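Long-range contacts in photoreceptor-histidine kinase BphP (Stigmatella aurantiaca DW4/3-1, PDB 6BAF), which probably senses red and far-red light through a bound biliverdin-type bilin and passes the signal on as a histidine kinase: residues H9-L20 / P229-V240; D90-H98 / I105-H113. One frame throughout, in Å; residues are numbered along the deposited sequence.

In the fold
Interaction 1 is the more deeply buried of the two: it brings the N-terminal piece 9-20 against the long loop 229-240, from the PAS and GAF regions, 209 residues apart at their closest ends, and reaches the chromophore. Interaction 2 is a local beta hairpin, 90-98 with 105-113, partly buried, with Phe-92 and Pro-110 exposed at its open end. Interaction 1 mixes scattered backbone bonds with leucine packing and arginine-propionate pairing; interaction 2 rests on regular paired backbone bonds with waters at its polar side. Their centres lie about 15 Å apart. They meet where strand 19-23 pairs with 103-110, and where the carboxylate of Glu-107 reaches the 229-240 loop.

Interaction 1 of 2, residues H9-L20 / P229-V240; sequences HIPGAIQPHGVL and PLDLSFSVLRSV. With BLR (3-[5-[(Z)-(4-ethenyl-3-methyl-5-oxidanylidene-pyrrol-2-ylidene)methyl]-2-[[5-[(Z)-(3-ethenyl-4-methyl-5-oxidanylidene-pyrrol-2-ylidene)methyl]-3-(3-hydroxy-3-oxopropyl)-4-methyl-1H-pyrrol-2-yl]methyl]-4-methyl-1H-pyrrol-3-yl]propanoic acid), chain B.
Leu-237 packs into the bend of segment 9-20, following Ile-14, His-17 and Gly-18 in turn. Its CB lies beside Ile-14 CB at 3.9 Å, the two side chains pointing the same way. With CG beside its own backbone N (chi1 -66°), the branch opens toward the turn from Gln-15 to Gly-18: CD1 presses on the backbone, 3.6 Å from Gly-18 C, while CD2 sits over one face of the His-17 ring, 3.5 Å from NE2. The backbone of Leu-237 is gripped as well, since its O accepts a nearly linear bond from Gln-15 N (2.7 Å). The Gln-15 side chain then reaches round so that NE2 meets Arg-238 O at 3.1 Å, from above the carbonyl plane; NE2 also bonds to Ile-209 O. The side chain of Arg-238 leads away from Gln-15, its CG 3.9 Å from Pro-11 CG. A bend at chi3 (60°) brings the guanidinium edge-on to a bilin propionate, where NH1 bonds to O1D and NH2 to O2D, each at 2.8 Å. An N-terminal piece held by a GAF loop beside the chromophore is consistent with the knot characteristic of phytochromes.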
# COMPACT_ATOMS: atom_id res chain seq x y z
N HIS A 9 -1.71 29.27 -9.18
CA HIS A 9 -2.70 28.24 -9.49
C HIS A 9 -3.37 28.43 -10.85
O HIS A 9 -4.14 27.57 -11.28
CB HIS A 9 -3.78 28.19 -8.40
CG HIS A 9 -4.52 29.49 -8.25
ND1 HIS A 9 -3.88 30.67 -7.94
CD2 HIS A 9 -5.84 29.80 -8.42
CE1 HIS A 9 -4.77 31.66 -7.93
NE2 HIS A 9 -5.96 31.16 -8.21
N ILE A 10 -3.07 29.50 -11.57
CA ILE A 10 -3.69 29.69 -12.89
C ILE A 10 -2.61 30.07 -13.90
O ILE A 10 -2.72 31.12 -14.54
CB ILE A 10 -4.79 30.76 -12.86
CG1 ILE A 10 -4.29 31.99 -12.08
CG2 ILE A 10 -6.07 30.22 -12.21
CD1 ILE A 10 -5.24 33.26 -12.16
N PRO A 11 -1.56 29.26 -14.09
CA PRO A 11 -0.56 29.63 -15.10
C PRO A 11 -1.06 29.55 -16.53
O PRO A 11 -0.41 30.10 -17.42
CB PRO A 11 0.57 28.61 -14.86
CG PRO A 11 -0.18 27.36 -14.33
CD PRO A 11 -1.18 28.02 -13.36
N GLY A 12 -2.15 28.86 -16.82
CA GLY A 12 -2.53 28.74 -18.22
C GLY A 12 -1.77 27.71 -18.99
O GLY A 12 -2.02 27.54 -20.21
N ALA A 13 -0.87 26.97 -18.32
CA ALA A 13 0.01 26.03 -19.01
C ALA A 13 0.37 24.89 -18.08
O ALA A 13 0.25 24.99 -16.86
CB ALA A 13 1.28 26.73 -19.51
N ILE A 14 0.86 23.80 -18.69
CA ILE A 14 1.28 22.62 -17.96
C ILE A 14 2.71 22.25 -18.34
O ILE A 14 3.28 22.71 -19.33
CB ILE A 14 0.35 21.42 -18.23
CG1 ILE A 14 0.41 21.09 -19.71
CG2 ILE A 14 -1.04 21.67 -17.73
CD1 ILE A 14 0.06 19.67 -19.96
N GLN A 15 3.27 21.35 -17.54
CA GLN A 15 4.55 20.75 -17.84
C GLN A 15 4.32 19.72 -18.93
O GLN A 15 3.39 18.91 -18.83
CB GLN A 15 5.11 20.10 -16.58
CG GLN A 15 5.35 21.10 -15.45
CD GLN A 15 5.92 20.43 -14.20
OE1 GLN A 15 6.95 19.74 -14.28
NE2 GLN A 15 5.26 20.62 -13.06
N PRO A 16 5.10 19.73 -20.01
CA PRO A 16 4.69 19.02 -21.22
C PRO A 16 4.93 17.52 -21.22
O PRO A 16 4.70 16.90 -22.27
CB PRO A 16 5.53 19.70 -22.32
CG PRO A 16 6.74 20.20 -21.59
CD PRO A 16 6.27 20.61 -20.24
N HIS A 17 5.36 16.88 -20.12
CA HIS A 17 5.54 15.42 -20.20
C HIS A 17 4.23 14.66 -20.09
O HIS A 17 4.23 13.44 -20.30
CB HIS A 17 6.48 14.90 -19.11
CG HIS A 17 6.04 15.23 -17.72
ND1 HIS A 17 6.24 16.48 -17.16
CD2 HIS A 17 5.40 14.49 -16.78
CE1 HIS A 17 5.76 16.49 -15.93
NE2 HIS A 17 5.22 15.30 -15.68
N GLY A 18 3.12 15.33 -19.75
CA GLY A 18 1.81 14.72 -19.78
C GLY A 18 0.86 15.62 -20.56
O GLY A 18 1.25 16.69 -21.03
N VAL A 19 -0.38 15.17 -20.70
CA VAL A 19 -1.41 15.95 -21.38
C VAL A 19 -2.48 16.27 -20.35
O VAL A 19 -2.84 15.41 -19.54
CB VAL A 19 -2.01 15.23 -22.60
CG1 VAL A 19 -3.31 15.93 -23.06
CG2 VAL A 19 -1.04 15.27 -23.74
N LEU A 20 -3.00 17.49 -20.39
CA LEU A 20 -4.16 17.87 -19.60
C LEU A 20 -5.38 18.05 -20.50
O LEU A 20 -5.31 18.77 -21.50
CB LEU A 20 -3.88 19.14 -18.83
CG LEU A 20 -5.00 19.54 -17.87
CD1 LEU A 20 -4.43 19.97 -16.53
CD2 LEU A 20 -5.88 20.65 -18.53
N PRO A 229 -9.36 31.52 -16.97
CA PRO A 229 -8.24 30.80 -16.35
C PRO A 229 -8.74 29.51 -15.72
O PRO A 229 -9.76 29.51 -15.03
CB PRO A 229 -7.71 31.79 -15.32
CG PRO A 229 -8.16 33.18 -15.87
CD PRO A 229 -9.52 32.89 -16.43
N LEU A 230 -8.11 28.40 -16.11
CA LEU A 230 -8.31 27.09 -15.51
C LEU A 230 -7.62 27.05 -14.16
O LEU A 230 -6.40 27.23 -14.09
CB LEU A 230 -7.70 26.01 -16.39
CG LEU A 230 -8.49 24.80 -16.79
CD1 LEU A 230 -7.53 23.68 -17.14
CD2 LEU A 230 -9.56 24.38 -15.81
N ASP A 231 -8.35 26.79 -13.11
CA ASP A 231 -7.74 26.66 -11.80
C ASP A 231 -7.05 25.30 -11.74
O ASP A 231 -7.71 24.24 -11.74
CB ASP A 231 -8.80 26.80 -10.71
CG ASP A 231 -8.20 26.79 -9.33
OD1 ASP A 231 -7.15 26.12 -9.11
OD2 ASP A 231 -8.76 27.47 -8.45
N LEU A 232 -5.71 25.32 -11.68
CA LEU A 232 -4.92 24.09 -11.77
C LEU A 232 -4.37 23.66 -10.40
O LEU A 232 -3.45 22.83 -10.34
CB LEU A 232 -3.79 24.29 -12.77
CG LEU A 232 -4.26 24.43 -14.22
CD1 LEU A 232 -3.10 24.73 -15.13
CD2 LEU A 232 -4.94 23.13 -14.69
N SER A 233 -4.91 24.23 -9.32
CA SER A 233 -4.50 23.92 -7.96
C SER A 233 -4.25 22.43 -7.70
O SER A 233 -3.28 22.10 -7.03
CB SER A 233 -5.54 24.42 -6.95
OG SER A 233 -5.61 25.83 -6.97
N PHE A 234 -5.11 21.53 -8.19
CA PHE A 234 -5.00 20.10 -7.87
C PHE A 234 -4.49 19.30 -9.04
O PHE A 234 -4.63 18.07 -9.07
CB PHE A 234 -6.34 19.55 -7.38
CG PHE A 234 -6.70 20.10 -6.06
CD1 PHE A 234 -6.09 19.60 -4.91
CD2 PHE A 234 -7.55 21.17 -5.95
CE1 PHE A 234 -6.38 20.13 -3.67
CE2 PHE A 234 -7.85 21.71 -4.72
CZ PHE A 234 -7.27 21.19 -3.57
N SER A 235 -3.90 19.97 -10.02
CA SER A 235 -3.38 19.30 -11.20
C SER A 235 -1.89 19.00 -11.03
O SER A 235 -1.11 19.88 -10.62
CB SER A 235 -3.64 20.18 -12.42
OG SER A 235 -2.65 19.95 -13.40
N VAL A 236 -1.50 17.76 -11.33
CA VAL A 236 -0.11 17.37 -11.11
C VAL A 236 0.78 17.93 -12.22
O VAL A 236 2.00 18.08 -12.02
CB VAL A 236 0.03 15.83 -11.03
CG1 VAL A 236 -1.08 15.24 -10.15
CG2 VAL A 236 -0.12 15.20 -12.39
N LEU A 237 0.21 18.27 -13.37
CA LEU A 237 1.02 18.79 -14.46
C LEU A 237 1.13 20.31 -14.46
O LEU A 237 1.71 20.87 -15.40
CB LEU A 237 0.43 18.34 -15.79
CG LEU A 237 0.49 16.84 -16.03
CD1 LEU A 237 -0.28 16.48 -17.28
CD2 LEU A 237 1.95 16.35 -16.08
N ARG A 238 0.54 20.98 -13.47
CA ARG A 238 0.52 22.45 -13.40
C ARG A 238 1.92 23.03 -13.61
O ARG A 238 2.87 22.65 -12.92
CB ARG A 238 -0.02 22.89 -12.03
CG ARG A 238 -0.05 24.42 -11.81
CD ARG A 238 -0.52 24.82 -10.40
NE ARG A 238 0.36 24.25 -9.37
CZ ARG A 238 1.46 24.85 -8.93
NH1 ARG A 238 2.22 24.24 -8.03
NH2 ARG A 238 1.80 26.07 -9.39
N SER A 239 2.04 23.96 -14.55
CA SER A 239 3.32 24.63 -14.75
C SER A 239 3.65 25.47 -13.54
O SER A 239 2.81 26.23 -13.05
CB SER A 239 3.26 25.50 -16.01
OG SER A 239 4.56 26.00 -16.29
N VAL A 240 4.88 25.37 -13.04
CA VAL A 240 5.10 26.01 -11.75
C VAL A 240 5.64 27.42 -11.94
O VAL A 240 6.06 27.80 -13.04
CB VAL A 240 6.04 25.19 -10.83
CG1 VAL A 240 5.48 23.76 -10.61
CG2 VAL A 240 7.44 25.21 -11.38
CHA BLR B . 8.13 26.86 -4.21
NA BLR B . 10.34 26.83 -2.96
C1A BLR B . 9.25 26.21 -3.44
C2A BLR B . 9.30 24.85 -3.13
C3A BLR B . 10.43 24.64 -2.41
C4A BLR B . 11.07 25.88 -2.33
CMA BLR B . 10.86 23.26 -1.82
CAA BLR B . 8.23 23.82 -3.51
CBA BLR B . 8.39 23.31 -4.97
CGA BLR B . 9.52 22.27 -5.09
O1A BLR B . 9.41 21.22 -4.39
O2A BLR B . 10.54 22.44 -5.85
CHB BLR B . 12.36 26.27 -1.65
NB BLR B . 13.82 24.30 -2.22
C1B BLR B . 13.38 25.49 -1.41
C2B BLR B . 14.36 25.63 -0.30
C3B BLR B . 15.34 24.62 -0.37
C4B BLR B . 15.07 23.74 -1.54
CMB BLR B . 14.33 26.69 0.80
OB BLR B . 15.69 22.81 -1.92
CAB BLR B . 16.46 24.49 0.68
CBB BLR B . 17.28 23.46 0.69
NC BLR B . 11.16 31.47 -4.10
C1C BLR B . 12.29 32.41 -3.71
C2C BLR B . 11.75 33.79 -3.95
C3C BLR B . 10.41 33.76 -4.43
C4C BLR B . 9.99 32.33 -4.55
CMC BLR B . 12.57 35.03 -3.67
OC BLR B . 13.36 32.13 -3.32
CAC BLR B . 9.55 34.99 -4.78
CBC BLR B . 9.36 35.99 -3.91
CHD BLR B . 8.83 31.92 -4.96
ND BLR B . 8.98 29.30 -4.28
C1D BLR B . 8.35 30.49 -4.91
C2D BLR B . 7.10 30.13 -5.56
C3D BLR B . 6.90 28.70 -5.32
C4D BLR B . 8.04 28.15 -4.51
CMD BLR B . 6.19 31.10 -6.32
CAD BLR B . 5.73 27.88 -5.83
CBD BLR B . 6.16 27.16 -7.10
CGD BLR B . 4.86 26.53 -7.54
O1D BLR B . 4.30 25.66 -6.78
O2D BLR B . 4.31 26.94 -8.60
O HOH W 1 -4.59 28.04 -15.77

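Interaction 2 of 2, residues D90-H98 / I105-H113; sequences DRFFDGIAH and ILELEPSSH
His-98 and Ile-105 lie side by side where the two strands pair, the ring's CE1 3.6 Å from Ile-105 CB. The ring gets there with CG between the backbone N and the carbonyl carbon (chi1 73°). At its edge, in plane, ND1 meets a water at 2.7 Å, and that water donates to Ile-96 O and to Glu-107 OE1 (2.8 Å). Replacing His-98 with an alanine would probably leave this water without its ring partner and uncover the flank of Ile-105. Backbone hydrogen bonds between the antiparallel strands set the register that brings these side chains together: Ile-96 with Glu-107 and His-98 with Ile-105 each exchange two, as does Asp-94 with Glu-109. On the face of Ala-97, Leu-106 and Leu-108, Leu-106 CD1 rests 3.9 Å from Gly-95 CA; nearer the open end Phe-93 CD1 lies 4.1 Å from Leu-108 CB. Toward that open end, away from the hairpin's turn, Asp-94 OD2 accepts from two waters, each at 2.6 Å, one of which also donates to Pro-110 O while the other accepts from Ser-112 N. A second shell holds the carboxylates: Glu-107 takes backbone N-H groups of Val-236 and Leu-237, and Glu-109 forms a salt bridge with Arg-287 of helix 284-300. In the PAS sheet, strand 103-110 is flanked on its far side by strand 19-23, and strand 90-100 by strand 80-85, while Phe-93 and Leu-108 pack on helix 37-41.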
# COMPACT_ATOMS: atom_id res chain seq x y z
N ASP A 90 -2.52 1.68 -30.31
CA ASP A 90 -2.85 2.08 -28.96
C ASP A 90 -1.65 2.71 -28.26
O ASP A 90 -0.52 2.24 -28.40
CB ASP A 90 -3.31 0.88 -28.14
CG ASP A 90 -4.63 0.36 -28.59
OD1 ASP A 90 -5.32 1.10 -29.32
OD2 ASP A 90 -4.98 -0.78 -28.23
N ARG A 91 -1.93 3.74 -27.47
CA ARG A 91 -0.97 4.31 -26.54
C ARG A 91 -1.56 4.17 -25.13
O ARG A 91 -2.78 4.25 -24.94
CB ARG A 91 -0.68 5.76 -26.88
CG ARG A 91 0.16 5.99 -28.12
CD ARG A 91 -0.34 7.25 -28.75
NE ARG A 91 0.67 8.20 -29.19
CZ ARG A 91 0.91 8.50 -30.47
NH1 ARG A 91 0.21 7.89 -31.44
NH2 ARG A 91 1.82 9.42 -30.76
N PHE A 92 -0.70 3.91 -24.16
CA PHE A 92 -1.15 3.57 -22.82
C PHE A 92 -0.78 4.69 -21.86
O PHE A 92 0.33 5.24 -21.94
CB PHE A 92 -0.57 2.22 -22.39
CG PHE A 92 -1.10 1.08 -23.19
CD1 PHE A 92 -0.64 0.85 -24.49
CD2 PHE A 92 -2.08 0.23 -22.67
CE1 PHE A 92 -1.15 -0.19 -25.26
CE2 PHE A 92 -2.58 -0.82 -23.42
CZ PHE A 92 -2.12 -1.03 -24.72
N PHE A 93 -1.72 5.04 -20.98
CA PHE A 93 -1.55 6.18 -20.10
C PHE A 93 -2.15 5.83 -18.75
O PHE A 93 -3.13 5.09 -18.67
CB PHE A 93 -2.27 7.44 -20.65
CG PHE A 93 -1.74 7.93 -21.96
CD1 PHE A 93 -0.66 8.80 -22.00
CD2 PHE A 93 -2.31 7.50 -23.15
CE1 PHE A 93 -0.15 9.24 -23.21
CE2 PHE A 93 -1.82 7.94 -24.37
CZ PHE A 93 -0.74 8.81 -24.41
N ASP A 94 -1.58 6.41 -17.70
CA ASP A 94 -2.28 6.54 -16.42
C ASP A 94 -3.02 7.86 -16.41
O ASP A 94 -2.43 8.92 -16.63
CB ASP A 94 -1.32 6.48 -15.23
CG ASP A 94 -0.60 5.13 -15.12
OD1 ASP A 94 -1.29 4.08 -15.19
OD2 ASP A 94 0.65 5.15 -14.98
N GLY A 95 -4.33 7.79 -16.18
CA GLY A 95 -5.15 8.96 -16.02
C GLY A 95 -5.27 9.25 -14.54
O GLY A 95 -5.54 8.36 -13.73
N ILE A 96 -5.04 10.50 -14.19
CA ILE A 96 -5.37 11.02 -12.89
C ILE A 96 -6.43 12.09 -13.11
O ILE A 96 -6.14 13.13 -13.73
CB ILE A 96 -4.13 11.57 -12.19
CG1 ILE A 96 -3.05 10.49 -12.17
CG2 ILE A 96 -4.49 12.10 -10.84
CD1 ILE A 96 -1.67 11.06 -12.10
N ALA A 97 -7.64 11.85 -12.63
CA ALA A 97 -8.75 12.76 -12.86
C ALA A 97 -9.23 13.33 -11.54
O ALA A 97 -9.21 12.64 -10.52
CB ALA A 97 -9.89 12.04 -13.60
N HIS A 98 -9.63 14.60 -11.55
CA HIS A 98 -10.18 15.23 -10.36
C HIS A 98 -11.20 16.29 -10.79
O HIS A 98 -11.22 16.72 -11.94
CB HIS A 98 -9.08 15.85 -9.46
CG HIS A 98 -8.48 17.11 -10.00
ND1 HIS A 98 -7.51 17.11 -10.98
CD2 HIS A 98 -8.70 18.42 -9.68
CE1 HIS A 98 -7.17 18.36 -11.26
NE2 HIS A 98 -7.88 19.17 -10.49
N ILE A 105 -11.03 17.54 -14.66
CA ILE A 105 -9.72 17.61 -15.28
C ILE A 105 -9.14 16.21 -15.32
O ILE A 105 -9.10 15.52 -14.29
CB ILE A 105 -8.79 18.57 -14.52
CG1 ILE A 105 -9.36 19.99 -14.56
CG2 ILE A 105 -7.36 18.44 -15.07
CD1 ILE A 105 -8.66 21.00 -13.68
N LEU A 106 -8.68 15.79 -16.50
CA LEU A 106 -8.07 14.48 -16.68
C LEU A 106 -6.64 14.70 -17.14
O LEU A 106 -6.40 15.35 -18.18
CB LEU A 106 -8.87 13.65 -17.69
CG LEU A 106 -8.23 12.36 -18.20
CD1 LEU A 106 -8.05 11.35 -17.05
CD2 LEU A 106 -9.09 11.76 -19.34
N GLU A 107 -5.68 14.25 -16.33
CA GLU A 107 -4.27 14.33 -16.68
C GLU A 107 -3.76 12.96 -17.10
O GLU A 107 -4.10 11.95 -16.47
CB GLU A 107 -3.46 14.88 -15.50
CG GLU A 107 -3.91 16.31 -15.31
CD GLU A 107 -3.24 17.01 -14.18
OE1 GLU A 107 -3.50 16.63 -12.99
OE2 GLU A 107 -2.46 17.95 -14.48
N LEU A 108 -3.00 12.94 -18.19
CA LEU A 108 -2.55 11.70 -18.82
C LEU A 108 -1.03 11.69 -18.83
O LEU A 108 -0.40 12.62 -19.34
CB LEU A 108 -3.06 11.57 -20.25
CG LEU A 108 -4.57 11.58 -20.44
CD1 LEU A 108 -4.93 11.52 -21.92
CD2 LEU A 108 -5.25 10.46 -19.67
N GLU A 109 -0.44 10.65 -18.22
CA GLU A 109 1.00 10.42 -18.23
C GLU A 109 1.30 9.05 -18.82
O GLU A 109 0.59 8.07 -18.53
CB GLU A 109 1.57 10.52 -16.82
CG GLU A 109 1.70 11.98 -16.32
CD GLU A 109 2.07 12.06 -14.80
OE1 GLU A 109 2.68 13.07 -14.37
OE2 GLU A 109 1.73 11.11 -14.03
N PRO A 110 2.28 8.95 -19.72
CA PRO A 110 2.55 7.66 -20.36
C PRO A 110 2.75 6.57 -19.31
O PRO A 110 3.37 6.79 -18.26
CB PRO A 110 3.83 7.93 -21.16
CG PRO A 110 3.82 9.40 -21.41
CD PRO A 110 3.10 10.05 -20.26
N SER A 111 2.13 5.41 -19.56
CA SER A 111 2.23 4.30 -18.63
C SER A 111 3.67 3.80 -18.57
O SER A 111 4.40 3.82 -19.57
CB SER A 111 1.29 3.16 -19.04
OG SER A 111 0.02 3.28 -18.39
N SER A 112 4.08 3.36 -17.38
CA SER A 112 5.47 3.00 -17.11
C SER A 112 5.94 1.83 -17.97
O SER A 112 5.16 0.94 -18.35
CB SER A 112 5.64 2.63 -15.63
OG SER A 112 4.88 1.47 -15.32
N HIS A 113 7.24 1.84 -18.26
CA HIS A 113 7.91 0.68 -18.85
C HIS A 113 7.59 -0.59 -18.05
O HIS A 113 7.28 -0.53 -16.85
CB HIS A 113 9.43 0.92 -18.88
CG HIS A 113 10.00 1.40 -17.57
ND1 HIS A 113 10.57 2.65 -17.41
CD2 HIS A 113 10.08 0.80 -16.35
CE1 HIS A 113 10.97 2.80 -16.16
NE2 HIS A 113 10.69 1.69 -15.50
O HOH W 2 2.42 6.98 -15.18
O HOH W 3 2.29 3.17 -14.91
O HOH W 4 -5.81 15.32 -12.17